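Local coordinates for acyl-CoA dehydrogenase (Mycobacterium thermoresistibile, PDB 3PFD), which probably catalyses the dehydrogenation of saturated acyl-CoA thioesters to their 2,3-unsaturated products, passing the electrons to its flavin adenine dinucleotide cofactor, at residues 31-36 / 57-62; 107-112 / 252-257; 146-151 / 189-194; 261-266 / 335-340; 272-277 / 296-301. All coordinates share one frame; numbering follows the deposited sequence.

In the fold
The chain runs through a helical N-terminal part, a beta-rich middle and a helical C-terminal part. Contact 1 closes first, pairing two successive helices, 24-47 and 53-61. Contact 2 closes a much wider loop: it joins helix 95-114 to the turn between helices 244-253 and 256-280, so the whole middle part lies between its segments. Contact 3 falls within that loop and ties two of its connections together. Helix 256-280 then continues from contact 2 into contact 4, where it meets helix 326-352, and into contact 5, where it meets helix 292-321. Contact 5 lies within the span of contact 4, their centres about 16 Å apart, and both belong to the C-terminal helices.

Contact 1 (31-36 / 57-62); sequences RALAEK and AALNSS
Leu33 spreads its two methyl branches over Ala58, Leu59 and Ser62, and it contributes more than half of the 145 Å² buried here. Its CG stands opposite the backbone N (chi1 -170°), which carries the isobutyl group out from helix 24-47 toward helix 53-61. One branch is purely apolar in its contacts: Leu33 CD2 lies 3.9 Å from Ala58 CB and 4.0 Å from Leu59 CD2. Alanine suits its place, since a single methyl gives the leucine a low, flat patch to rest on. Leu59 starts off pointing to one side and brings only its CD2 end across, while it also packs on Ile30 and Ile38 of helix 24-47 and on Ile100 and Pro101 of helix 95-114.

The other branch, Leu33 CD1, faces Ser62. How closely it approaches the serine is doubtful, because chi2 of Leu33 (141°) lies far from a staggered value. Serine fits here by turning its hydroxyl back on the backbone: Ser62 OG donates to Ala58 O at 2.9 Å, tilted 25° from the carbonyl plane, while Ser62 N reaches the same oxygen from the opposite face. Two donors thus hold this carbonyl beside the leucine. The result is apolar helix-to-helix packing in the all-alpha N-terminal domain of the acyl-CoA dehydrogenase fold.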
# COMPACT_ATOMS: atom_id res chain seq x y z
N ARG C 31 18.56 -5.90 -26.52
CA ARG C 31 19.35 -5.53 -25.33
C ARG C 31 20.77 -5.11 -25.68
O ARG C 31 21.29 -4.17 -25.09
CB ARG C 31 19.42 -6.66 -24.30
CG ARG C 31 20.18 -6.22 -23.02
CD ARG C 31 20.03 -7.17 -21.88
NE ARG C 31 18.73 -6.96 -21.22
CZ ARG C 31 18.39 -7.44 -20.03
NH1 ARG C 31 19.25 -8.19 -19.33
NH2 ARG C 31 17.20 -7.18 -19.53
N ALA C 32 21.41 -5.84 -26.60
CA ALA C 32 22.80 -5.52 -26.98
C ALA C 32 22.86 -4.15 -27.65
O ALA C 32 23.69 -3.33 -27.30
CB ALA C 32 23.39 -6.60 -27.88
N LEU C 33 21.94 -3.90 -28.57
CA LEU C 33 21.86 -2.59 -29.21
C LEU C 33 21.57 -1.49 -28.19
O LEU C 33 22.22 -0.45 -28.20
CB LEU C 33 20.79 -2.60 -30.30
CG LEU C 33 20.81 -1.34 -31.16
CD1 LEU C 33 20.55 -1.74 -32.57
CD2 LEU C 33 19.82 -0.28 -30.70
N ALA C 34 20.59 -1.72 -27.31
CA ALA C 34 20.28 -0.71 -26.31
C ALA C 34 21.48 -0.42 -25.41
O ALA C 34 21.82 0.74 -25.20
CB ALA C 34 19.06 -1.08 -25.52
N GLU C 35 22.14 -1.46 -24.91
CA GLU C 35 23.24 -1.26 -23.96
C GLU C 35 24.48 -0.63 -24.63
O GLU C 35 25.17 0.19 -24.03
CB GLU C 35 23.59 -2.56 -23.22
CG GLU C 35 22.69 -2.78 -21.99
CD GLU C 35 22.92 -4.10 -21.29
OE1 GLU C 35 23.75 -4.90 -21.76
OE2 GLU C 35 22.26 -4.35 -20.25
N LYS C 36 24.72 -0.99 -25.89
CA LYS C 36 25.89 -0.51 -26.62
C LYS C 36 25.65 0.86 -27.25
O LYS C 36 26.48 1.75 -27.11
CB LYS C 36 26.33 -1.52 -27.70
CG LYS C 36 26.87 -2.86 -27.17
CD LYS C 36 27.06 -3.87 -28.33
CE LYS C 36 27.71 -5.19 -27.88
NZ LYS C 36 27.60 -6.25 -28.93
N ALA C 57 19.25 6.70 -34.95
CA ALA C 57 20.14 6.14 -35.97
C ALA C 57 20.35 4.63 -35.81
O ALA C 57 20.26 3.88 -36.78
CB ALA C 57 21.48 6.89 -36.01
N ALA C 58 20.59 4.19 -34.57
CA ALA C 58 20.83 2.79 -34.28
C ALA C 58 19.56 1.95 -34.50
O ALA C 58 19.62 0.87 -35.09
CB ALA C 58 21.35 2.64 -32.86
N LEU C 59 18.43 2.46 -34.03
CA LEU C 59 17.16 1.75 -34.18
C LEU C 59 16.78 1.65 -35.66
O LEU C 59 16.44 0.57 -36.12
CB LEU C 59 16.05 2.38 -33.31
CG LEU C 59 16.20 2.25 -31.78
CD1 LEU C 59 15.26 3.20 -31.02
CD2 LEU C 59 15.99 0.81 -31.26
N ASN C 60 16.87 2.77 -36.40
CA ASN C 60 16.54 2.83 -37.82
C ASN C 60 17.41 1.89 -38.66
O ASN C 60 16.89 1.16 -39.52
CB ASN C 60 16.72 4.27 -38.38
CG ASN C 60 15.55 5.20 -38.05
OD1 ASN C 60 14.45 4.76 -37.69
ND2 ASN C 60 15.79 6.50 -38.18
N SER C 61 18.72 1.90 -38.42
CA SER C 61 19.63 1.12 -39.25
C SER C 61 19.69 -0.38 -38.89
O SER C 61 20.01 -1.20 -39.74
CB SER C 61 21.03 1.75 -39.30
OG SER C 61 21.74 1.55 -38.09
N SER C 62 19.35 -0.74 -37.66
CA SER C 62 19.23 -2.16 -37.34
C SER C 62 17.78 -2.66 -37.53
O SER C 62 17.48 -3.82 -37.23
CB SER C 62 19.71 -2.44 -35.93
OG SER C 62 18.77 -1.91 -35.00

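Contact 2 (107-112 / 252-257); sequences GTMGLI and LDHTRP
Met109 presses its bent side chain against His254 and Thr255, and these three residues make up the whole contact. The methionine has most surface buried, 62 Å², and reaches the other segment along its length. Near the root, Met109 CG touches both partners, lying 4.0 Å from His254 CB and 4.1 Å from Thr255 CG2. The chain then folds at chi2 (47°), which brings the terminal methyl alongside His254, so that Met109 CE sits 4.0 Å from His254 CB. A flexible, unbranched methionine can bend to touch two residues at once. Methionine and histidine run at about a right angle, and the methyl meets the imidazole obliquely.

Thr255 divides its chemistry between two sides. Its methyl CG2 meets Met109, whereas its OG1 is hydrogen-bonded to Glu377 OE1, so the beta-branched residue serves an apolar and a polar neighbour at once. The turn beneath is tightened by Leu252 O, which accepts from Thr255 N and, at 2.8 Å, from Arg256 N. A further tie to helix 95-114 comes from Lys105 NZ, hydrogen-bonded to His254 O. Thr255 is at the N-cap position of helix 256-280, though its side chain, about 10 Å from the bound flavin nucleotide, makes no capping bond. The arrangement is an interdomain joint of the acyl-CoA dehydrogenase fold, an N-terminal-domain helix packing on the turn between two C-terminal-domain helices.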
# COMPACT_ATOMS: atom_id res chain seq x y z
N GLY C 107 1.26 6.29 -33.66
CA GLY C 107 0.95 7.16 -34.82
C GLY C 107 0.58 6.42 -36.11
O GLY C 107 0.29 7.06 -37.15
N THR C 108 0.61 5.09 -36.08
CA THR C 108 0.27 4.31 -37.28
C THR C 108 -0.84 3.29 -37.10
O THR C 108 -1.36 2.77 -38.08
CB THR C 108 1.48 3.60 -37.95
OG1 THR C 108 2.17 2.78 -37.00
CG2 THR C 108 2.40 4.62 -38.57
N MET C 109 -1.20 3.01 -35.85
CA MET C 109 -2.09 1.88 -35.55
C MET C 109 -3.53 2.09 -36.08
O MET C 109 -4.11 1.16 -36.63
CB MET C 109 -2.09 1.57 -34.05
CG MET C 109 -2.38 0.12 -33.72
SD MET C 109 -1.42 -1.05 -34.71
CE MET C 109 -2.52 -2.46 -34.57
N GLY C 110 -4.08 3.29 -35.90
CA GLY C 110 -5.36 3.68 -36.48
C GLY C 110 -5.39 3.43 -37.98
O GLY C 110 -6.36 2.86 -38.52
N LEU C 111 -4.31 3.83 -38.64
CA LEU C 111 -4.18 3.69 -40.08
C LEU C 111 -4.13 2.23 -40.48
O LEU C 111 -4.80 1.83 -41.44
CB LEU C 111 -2.92 4.44 -40.59
CG LEU C 111 -2.57 4.29 -42.08
CD1 LEU C 111 -3.64 4.88 -43.00
CD2 LEU C 111 -1.23 4.93 -42.36
N ILE C 112 -3.36 1.44 -39.74
CA ILE C 112 -3.23 0.01 -40.00
C ILE C 112 -4.58 -0.70 -39.82
O ILE C 112 -4.94 -1.55 -40.62
CB ILE C 112 -2.12 -0.65 -39.12
CG1 ILE C 112 -0.72 -0.24 -39.60
CG2 ILE C 112 -2.25 -2.16 -39.12
CD1 ILE C 112 0.36 -0.24 -38.51
N LEU C 252 -5.90 2.59 -28.92
CA LEU C 252 -5.47 2.44 -27.51
C LEU C 252 -5.54 0.99 -27.02
O LEU C 252 -4.65 0.54 -26.28
CB LEU C 252 -6.27 3.37 -26.60
CG LEU C 252 -6.04 4.88 -26.79
CD1 LEU C 252 -7.10 5.66 -26.02
CD2 LEU C 252 -4.62 5.30 -26.36
N ASP C 253 -6.56 0.25 -27.44
CA ASP C 253 -6.66 -1.19 -27.15
C ASP C 253 -5.40 -1.93 -27.59
O ASP C 253 -4.90 -2.83 -26.88
CB ASP C 253 -7.84 -1.83 -27.90
CG ASP C 253 -9.17 -1.67 -27.18
OD1 ASP C 253 -9.16 -1.34 -25.96
OD2 ASP C 253 -10.22 -1.88 -27.84
N HIS C 254 -4.90 -1.55 -28.77
CA HIS C 254 -3.72 -2.17 -29.33
C HIS C 254 -2.40 -1.49 -28.96
O HIS C 254 -1.34 -1.89 -29.47
CB HIS C 254 -3.85 -2.26 -30.85
CG HIS C 254 -4.98 -3.14 -31.30
ND1 HIS C 254 -4.79 -4.47 -31.62
CD2 HIS C 254 -6.30 -2.90 -31.42
CE1 HIS C 254 -5.95 -5.00 -31.97
NE2 HIS C 254 -6.89 -4.07 -31.85
N THR C 255 -2.44 -0.43 -28.14
CA THR C 255 -1.18 0.26 -27.81
C THR C 255 -0.93 0.40 -26.31
O THR C 255 0.22 0.49 -25.87
CB THR C 255 -1.04 1.65 -28.50
OG1 THR C 255 -2.04 2.53 -28.00
CG2 THR C 255 -1.14 1.54 -30.04
N ARG C 256 -2.00 0.41 -25.52
CA ARG C 256 -1.86 0.47 -24.06
C ARG C 256 -0.83 -0.51 -23.48
O ARG C 256 -0.06 -0.12 -22.61
CB ARG C 256 -3.21 0.34 -23.36
CG ARG C 256 -3.83 1.69 -23.14
CD ARG C 256 -5.31 1.62 -22.79
NE ARG C 256 -5.83 2.98 -22.64
CZ ARG C 256 -7.09 3.34 -22.86
NH1 ARG C 256 -7.98 2.42 -23.27
NH2 ARG C 256 -7.45 4.61 -22.69
N PRO C 257 -0.81 -1.76 -23.96
CA PRO C 257 0.19 -2.71 -23.42
C PRO C 257 1.63 -2.28 -23.67
O PRO C 257 2.51 -2.66 -22.89
CB PRO C 257 -0.14 -4.03 -24.13
CG PRO C 257 -1.60 -3.90 -24.56
CD PRO C 257 -1.75 -2.42 -24.91

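Contact 3 (146-151 / 189-194); sequences DAASMR and KGANGI
Two connections of the beta-rich middle domain meet here, one leading to strand 153-157 and the other into strand 194-200, through Met150 with Ile194 and Ala148 with Ala191. The first pair makes the tighter fit. Met150 and Ile194 reach toward each other, tip to tip: Met150 CG is 3.6 Å from Ile194 CD1, Met150 SD is 3.7 Å from that same methyl, and Met150 CE lies 3.9 Å from Ile194 CG2. The bend at chi3 (72°) turns the terminal methyl of the methionine, CE, onto the CG2 branch. Isoleucine, with two methyl-bearing branches, offers a broad blunt end to receive it.

Earlier in both connections, Ala148 CB and Ala191 CB meet at 4.1 Å. Each sits on a short 3-10 turn, and their small side chains let the turns come close, the two CA atoms being 5.4 Å apart. Phe245 of helix 244-253 packs on Ala148, Ala191 and Ile194 together. The first turn is fastened by Asp146 O, which accepts Ser149 OG in the carbonyl plane at 2.8 Å and Ser149 N as well. Asp146 also hydrogen-bonds Gln283 and Phe284 of the second subunit, residues of a flavin pocket. The contact is therefore loop-to-loop packing at the edge of the beta domain of an acyl-CoA dehydrogenase, close to a subunit interface.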
# COMPACT_ATOMS: atom_id res chain seq x y z
N ASP C 146 -11.15 13.85 -21.62
CA ASP C 146 -12.38 14.06 -22.42
C ASP C 146 -11.99 14.44 -23.85
O ASP C 146 -12.18 15.59 -24.31
CB ASP C 146 -13.23 15.15 -21.77
CG ASP C 146 -14.58 15.36 -22.45
OD1 ASP C 146 -14.91 14.63 -23.41
OD2 ASP C 146 -15.34 16.25 -22.00
N ALA C 147 -11.43 13.46 -24.55
CA ALA C 147 -10.82 13.71 -25.86
C ALA C 147 -11.87 13.98 -26.91
O ALA C 147 -11.58 14.60 -27.93
CB ALA C 147 -9.93 12.51 -26.28
N ALA C 148 -13.09 13.50 -26.66
CA ALA C 148 -14.21 13.71 -27.58
C ALA C 148 -14.70 15.17 -27.58
O ALA C 148 -15.48 15.53 -28.43
CB ALA C 148 -15.38 12.75 -27.24
N SER C 149 -14.24 15.99 -26.64
CA SER C 149 -14.63 17.39 -26.62
C SER C 149 -13.66 18.27 -27.41
O SER C 149 -13.67 19.49 -27.28
CB SER C 149 -14.79 17.89 -25.17
OG SER C 149 -13.54 17.98 -24.52
N MET C 150 -12.84 17.65 -28.25
CA MET C 150 -11.82 18.33 -29.04
C MET C 150 -12.46 19.37 -29.98
O MET C 150 -13.62 19.23 -30.38
CB MET C 150 -11.01 17.33 -29.84
CG MET C 150 -11.76 16.73 -31.04
SD MET C 150 -10.80 15.56 -32.02
CE MET C 150 -10.72 14.14 -30.93
N ARG C 151 -11.68 20.40 -30.33
CA ARG C 151 -12.20 21.55 -31.09
C ARG C 151 -11.61 21.70 -32.50
O ARG C 151 -12.25 22.32 -33.35
CB ARG C 151 -12.03 22.84 -30.28
CG ARG C 151 -13.06 22.99 -29.15
CD ARG C 151 -12.79 24.24 -28.32
NE ARG C 151 -13.19 24.08 -26.91
CZ ARG C 151 -12.77 24.87 -25.92
NH1 ARG C 151 -11.93 25.88 -26.16
NH2 ARG C 151 -13.19 24.65 -24.68
N LYS C 189 -22.58 15.87 -34.13
CA LYS C 189 -22.65 14.43 -33.99
C LYS C 189 -21.83 13.91 -32.83
O LYS C 189 -21.69 12.71 -32.67
CB LYS C 189 -22.26 13.72 -35.29
CG LYS C 189 -23.29 13.86 -36.36
CD LYS C 189 -23.08 12.86 -37.49
CE LYS C 189 -24.05 13.16 -38.63
NZ LYS C 189 -23.77 12.33 -39.84
N GLY C 190 -21.30 14.82 -32.00
CA GLY C 190 -20.53 14.44 -30.82
C GLY C 190 -19.32 13.59 -31.16
O GLY C 190 -18.60 13.91 -32.10
N ALA C 191 -19.12 12.50 -30.43
CA ALA C 191 -18.04 11.55 -30.75
C ALA C 191 -18.24 10.83 -32.10
O ALA C 191 -17.28 10.32 -32.66
CB ALA C 191 -17.85 10.53 -29.62
N ASN C 192 -19.47 10.80 -32.61
CA ASN C 192 -19.75 10.24 -33.93
C ASN C 192 -19.52 11.25 -35.06
O ASN C 192 -19.77 10.95 -36.23
CB ASN C 192 -21.18 9.67 -34.01
CG ASN C 192 -21.26 8.20 -33.59
OD1 ASN C 192 -20.34 7.43 -33.83
ND2 ASN C 192 -22.37 7.81 -32.97
N GLY C 193 -19.04 12.44 -34.70
CA GLY C 193 -18.70 13.48 -35.67
C GLY C 193 -17.23 13.80 -35.68
O GLY C 193 -16.84 14.86 -36.14
N ILE C 194 -16.40 12.87 -35.19
CA ILE C 194 -14.94 13.01 -35.25
C ILE C 194 -14.38 12.19 -36.40
O ILE C 194 -14.79 11.06 -36.61
CB ILE C 194 -14.23 12.54 -33.93
CG1 ILE C 194 -14.82 13.21 -32.69
CG2 ILE C 194 -12.69 12.71 -34.02
CD1 ILE C 194 -14.36 14.58 -32.42

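Contact 4 (261-266 / 335-340); sequences AQAVGI and CFASDV
Ala263 and Val264 meet Ala337 and Ser338 where helices 256-280 and 326-352 run side by side, nearly parallel at 23°. The axes of these short segments approach to 7.9 Å, a close spacing that small residues permit. Methyl-to-methyl packing comes first. Ala263 CB lies 4.0 Å from Ala337 CB, and Val264 CG2 touches that same methyl at 3.9 Å. Valine holds its CG2 beside its own backbone N, with CG1 opposite that N (chi1 168°), so one branch turns to the alanine while Arg309 of helix 292-321 packs on the valine as well.

The second kind is methyl against backbone. Ala263 CB settles on the main chain of the facing helix, 3.5 Å from Ala337 O and 3.8 Å from Ser338 CA. With only a methyl on Ala263, the side chain of one helix can rest directly on the main chain of the other, and CA of Ala263 comes within 5.2 Å of CA of Ser338.

Polar bonding is turned elsewhere. Ser338 OG is hydrogen-bonded to Lys334 O, one turn back in its own helix, and to Asn380 ND2 of helix 380-391; serine is thus small enough for the interface, with its hydroxyl bonded outside it. Thr373 packs on both Ala263 and Ser338. Because no hydrogen bond or charge pair crosses between the segments, the contact rests on close-fitting apolar surfaces and on the exclusion of water from this buried seam.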
# COMPACT_ATOMS: atom_id res chain seq x y z
N ALA C 261 4.66 -2.13 -21.29
CA ALA C 261 5.98 -2.70 -21.58
C ALA C 261 7.10 -1.71 -21.30
O ALA C 261 8.17 -2.06 -20.79
CB ALA C 261 6.06 -3.20 -23.05
N GLN C 262 6.86 -0.46 -21.67
CA GLN C 262 7.79 0.62 -21.35
C GLN C 262 8.04 0.72 -19.83
O GLN C 262 9.20 0.83 -19.36
CB GLN C 262 7.23 1.94 -21.90
CG GLN C 262 8.07 3.17 -21.58
CD GLN C 262 7.41 4.43 -22.10
OE1 GLN C 262 6.46 4.93 -21.50
NE2 GLN C 262 7.87 4.91 -23.24
N ALA C 263 6.95 0.69 -19.08
CA ALA C 263 7.01 0.81 -17.64
C ALA C 263 7.73 -0.40 -17.06
O ALA C 263 8.55 -0.26 -16.15
CB ALA C 263 5.60 0.92 -17.06
N VAL C 264 7.45 -1.59 -17.60
CA VAL C 264 8.15 -2.81 -17.15
C VAL C 264 9.66 -2.60 -17.37
O VAL C 264 10.46 -2.86 -16.48
CB VAL C 264 7.62 -4.10 -17.89
CG1 VAL C 264 8.56 -5.33 -17.66
CG2 VAL C 264 6.20 -4.48 -17.43
N GLY C 265 10.04 -2.12 -18.56
CA GLY C 265 11.46 -1.87 -18.90
C GLY C 265 12.13 -0.89 -17.95
O GLY C 265 13.21 -1.19 -17.38
N ILE C 266 11.51 0.26 -17.72
CA ILE C 266 12.07 1.24 -16.78
C ILE C 266 12.31 0.58 -15.43
O ILE C 266 13.40 0.68 -14.87
CB ILE C 266 11.14 2.46 -16.55
CG1 ILE C 266 10.85 3.19 -17.87
CG2 ILE C 266 11.78 3.43 -15.54
CD1 ILE C 266 9.63 4.12 -17.77
N CYS C 335 -2.16 0.06 -16.58
CA CYS C 335 -2.34 0.63 -15.24
C CYS C 335 -1.42 -0.06 -14.22
O CYS C 335 -0.70 0.61 -13.49
CB CYS C 335 -3.81 0.53 -14.78
SG CYS C 335 -4.16 1.35 -13.20
N PHE C 336 -1.44 -1.39 -14.20
CA PHE C 336 -0.60 -2.15 -13.22
C PHE C 336 0.90 -1.93 -13.44
O PHE C 336 1.64 -1.61 -12.50
CB PHE C 336 -0.91 -3.65 -13.29
CG PHE C 336 -0.23 -4.48 -12.20
CD1 PHE C 336 -0.60 -4.32 -10.86
CD2 PHE C 336 0.76 -5.39 -12.53
CE1 PHE C 336 0.01 -5.08 -9.86
CE2 PHE C 336 1.38 -6.18 -11.54
CZ PHE C 336 1.01 -6.03 -10.20
N ALA C 337 1.37 -2.13 -14.67
CA ALA C 337 2.80 -1.92 -14.94
C ALA C 337 3.29 -0.53 -14.55
O ALA C 337 4.38 -0.39 -14.01
CB ALA C 337 3.19 -2.23 -16.38
N SER C 338 2.49 0.48 -14.83
CA SER C 338 2.92 1.86 -14.54
C SER C 338 2.90 2.12 -13.05
O SER C 338 3.79 2.79 -12.53
CB SER C 338 2.08 2.91 -15.30
OG SER C 338 0.70 2.75 -15.04
N ASP C 339 1.89 1.60 -12.35
CA ASP C 339 1.90 1.65 -10.88
C ASP C 339 3.13 0.94 -10.33
O ASP C 339 3.79 1.45 -9.42
CB ASP C 339 0.61 1.06 -10.27
CG ASP C 339 -0.60 1.96 -10.47
OD1 ASP C 339 -0.44 3.09 -10.92
OD2 ASP C 339 -1.72 1.52 -10.20
N VAL C 340 3.45 -0.22 -10.90
CA VAL C 340 4.63 -0.99 -10.44
C VAL C 340 5.94 -0.15 -10.63
O VAL C 340 6.77 -0.03 -9.70
CB VAL C 340 4.67 -2.37 -11.10
CG1 VAL C 340 6.04 -3.03 -10.93
CG2 VAL C 340 3.59 -3.33 -10.48

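Contact 5 (272-277 / 296-301); sequences DAAIAY and FMLADM
Leu298 is the bump of this contact, and its CD2 methyl projects into a shallow hollow on helix 256-280. The floor is Ala274, whose CB lies 4.0 Å from Leu298 CD2; one wall is Ile275, whose CG1 stands 4.3 Å from that methyl. Leu271 and Thr278 also touch the leucine, so it sits among four residues spaced as in a knobs-into-holes hollow. A single small methyl on Ala274 lets the CD2 branch of the leucine come down on the helix surface.

Met301, one turn on, adds a lighter touch: its CE comes within 4.5 Å of Ala274 CB, so Leu298 and Met301 meet the alanine methyl side by side. Long side chains suit the spacing, for the axes of these short segments stay 11.0 Å apart and run nearly antiparallel at 156°.

Helix 326-352 closes in beside the pair, with Leu351 packing on Leu298 and Asp347 on Met301, while Leu391 of the third subunit covers both Ile275 and Leu298. The contact thus belongs to the C-terminal helical bundle where it borders the tetramer interface.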
# COMPACT_ATOMS: atom_id res chain seq x y z
N ASP C 272 17.74 -3.61 -11.87
CA ASP C 272 19.10 -4.05 -12.22
C ASP C 272 20.17 -3.16 -11.60
O ASP C 272 21.18 -3.66 -11.06
CB ASP C 272 19.33 -4.05 -13.73
CG ASP C 272 18.47 -5.06 -14.46
OD1 ASP C 272 17.90 -5.97 -13.84
OD2 ASP C 272 18.35 -4.89 -15.69
N ALA C 273 19.98 -1.84 -11.70
CA ALA C 273 20.94 -0.89 -11.12
C ALA C 273 21.02 -1.06 -9.59
O ALA C 273 22.13 -1.10 -9.05
CB ALA C 273 20.57 0.61 -11.51
N ALA C 274 19.88 -1.21 -8.92
CA ALA C 274 19.83 -1.40 -7.45
C ALA C 274 20.48 -2.72 -6.96
O ALA C 274 21.13 -2.73 -5.92
CB ALA C 274 18.39 -1.30 -6.92
N ILE C 275 20.27 -3.81 -7.69
CA ILE C 275 20.93 -5.07 -7.35
C ILE C 275 22.46 -4.88 -7.49
O ILE C 275 23.21 -5.15 -6.55
CB ILE C 275 20.45 -6.26 -8.24
CG1 ILE C 275 19.00 -6.64 -7.90
CG2 ILE C 275 21.38 -7.52 -8.10
CD1 ILE C 275 18.34 -7.55 -8.96
N ALA C 276 22.91 -4.38 -8.64
CA ALA C 276 24.35 -4.13 -8.81
C ALA C 276 24.91 -3.22 -7.72
O ALA C 276 25.95 -3.53 -7.11
CB ALA C 276 24.69 -3.61 -10.22
N TYR C 277 24.23 -2.11 -7.46
CA TYR C 277 24.78 -1.12 -6.53
C TYR C 277 24.78 -1.61 -5.07
O TYR C 277 25.76 -1.41 -4.36
CB TYR C 277 24.05 0.22 -6.63
CG TYR C 277 24.64 1.28 -5.72
CD1 TYR C 277 24.11 1.50 -4.44
CD2 TYR C 277 25.77 2.01 -6.11
CE1 TYR C 277 24.66 2.46 -3.58
CE2 TYR C 277 26.34 2.95 -5.25
CZ TYR C 277 25.78 3.18 -3.99
OH TYR C 277 26.34 4.11 -3.17
N PHE C 296 14.24 -7.83 1.17
CA PHE C 296 12.78 -7.96 0.97
C PHE C 296 12.24 -6.93 -0.01
O PHE C 296 11.37 -7.23 -0.82
CB PHE C 296 12.02 -7.88 2.32
CG PHE C 296 12.07 -9.18 3.14
CD1 PHE C 296 13.04 -10.17 2.89
CD2 PHE C 296 11.18 -9.37 4.19
CE1 PHE C 296 13.07 -11.36 3.63
CE2 PHE C 296 11.22 -10.54 4.98
CZ PHE C 296 12.17 -11.54 4.69
N MET C 297 12.77 -5.71 0.05
CA MET C 297 12.39 -4.67 -0.88
C MET C 297 12.79 -5.03 -2.32
O MET C 297 11.99 -4.86 -3.23
CB MET C 297 12.97 -3.30 -0.48
CG MET C 297 12.56 -2.20 -1.44
SD MET C 297 13.27 -0.58 -1.08
CE MET C 297 12.25 -0.05 0.30
N LEU C 298 14.00 -5.57 -2.49
CA LEU C 298 14.43 -6.07 -3.82
C LEU C 298 13.53 -7.19 -4.33
O LEU C 298 13.16 -7.20 -5.50
CB LEU C 298 15.92 -6.51 -3.81
CG LEU C 298 16.96 -5.40 -3.57
CD1 LEU C 298 18.34 -5.96 -3.19
CD2 LEU C 298 17.10 -4.46 -4.76
N ALA C 299 13.16 -8.13 -3.44
CA ALA C 299 12.25 -9.20 -3.80
C ALA C 299 10.88 -8.61 -4.21
O ALA C 299 10.29 -9.03 -5.21
CB ALA C 299 12.08 -10.18 -2.60
N ASP C 300 10.36 -7.66 -3.43
CA ASP C 300 9.08 -7.03 -3.77
C ASP C 300 9.16 -6.40 -5.18
O ASP C 300 8.22 -6.50 -5.98
CB ASP C 300 8.66 -5.97 -2.75
CG ASP C 300 8.25 -6.57 -1.40
OD1 ASP C 300 7.97 -7.78 -1.32
OD2 ASP C 300 8.21 -5.81 -0.41
N MET C 301 10.27 -5.74 -5.48
CA MET C 301 10.41 -5.05 -6.75
C MET C 301 10.33 -6.07 -7.88
O MET C 301 9.48 -5.94 -8.76
CB MET C 301 11.71 -4.25 -6.79
CG MET C 301 11.73 -3.07 -5.79
SD MET C 301 13.40 -2.56 -5.30
CE MET C 301 13.96 -1.71 -6.76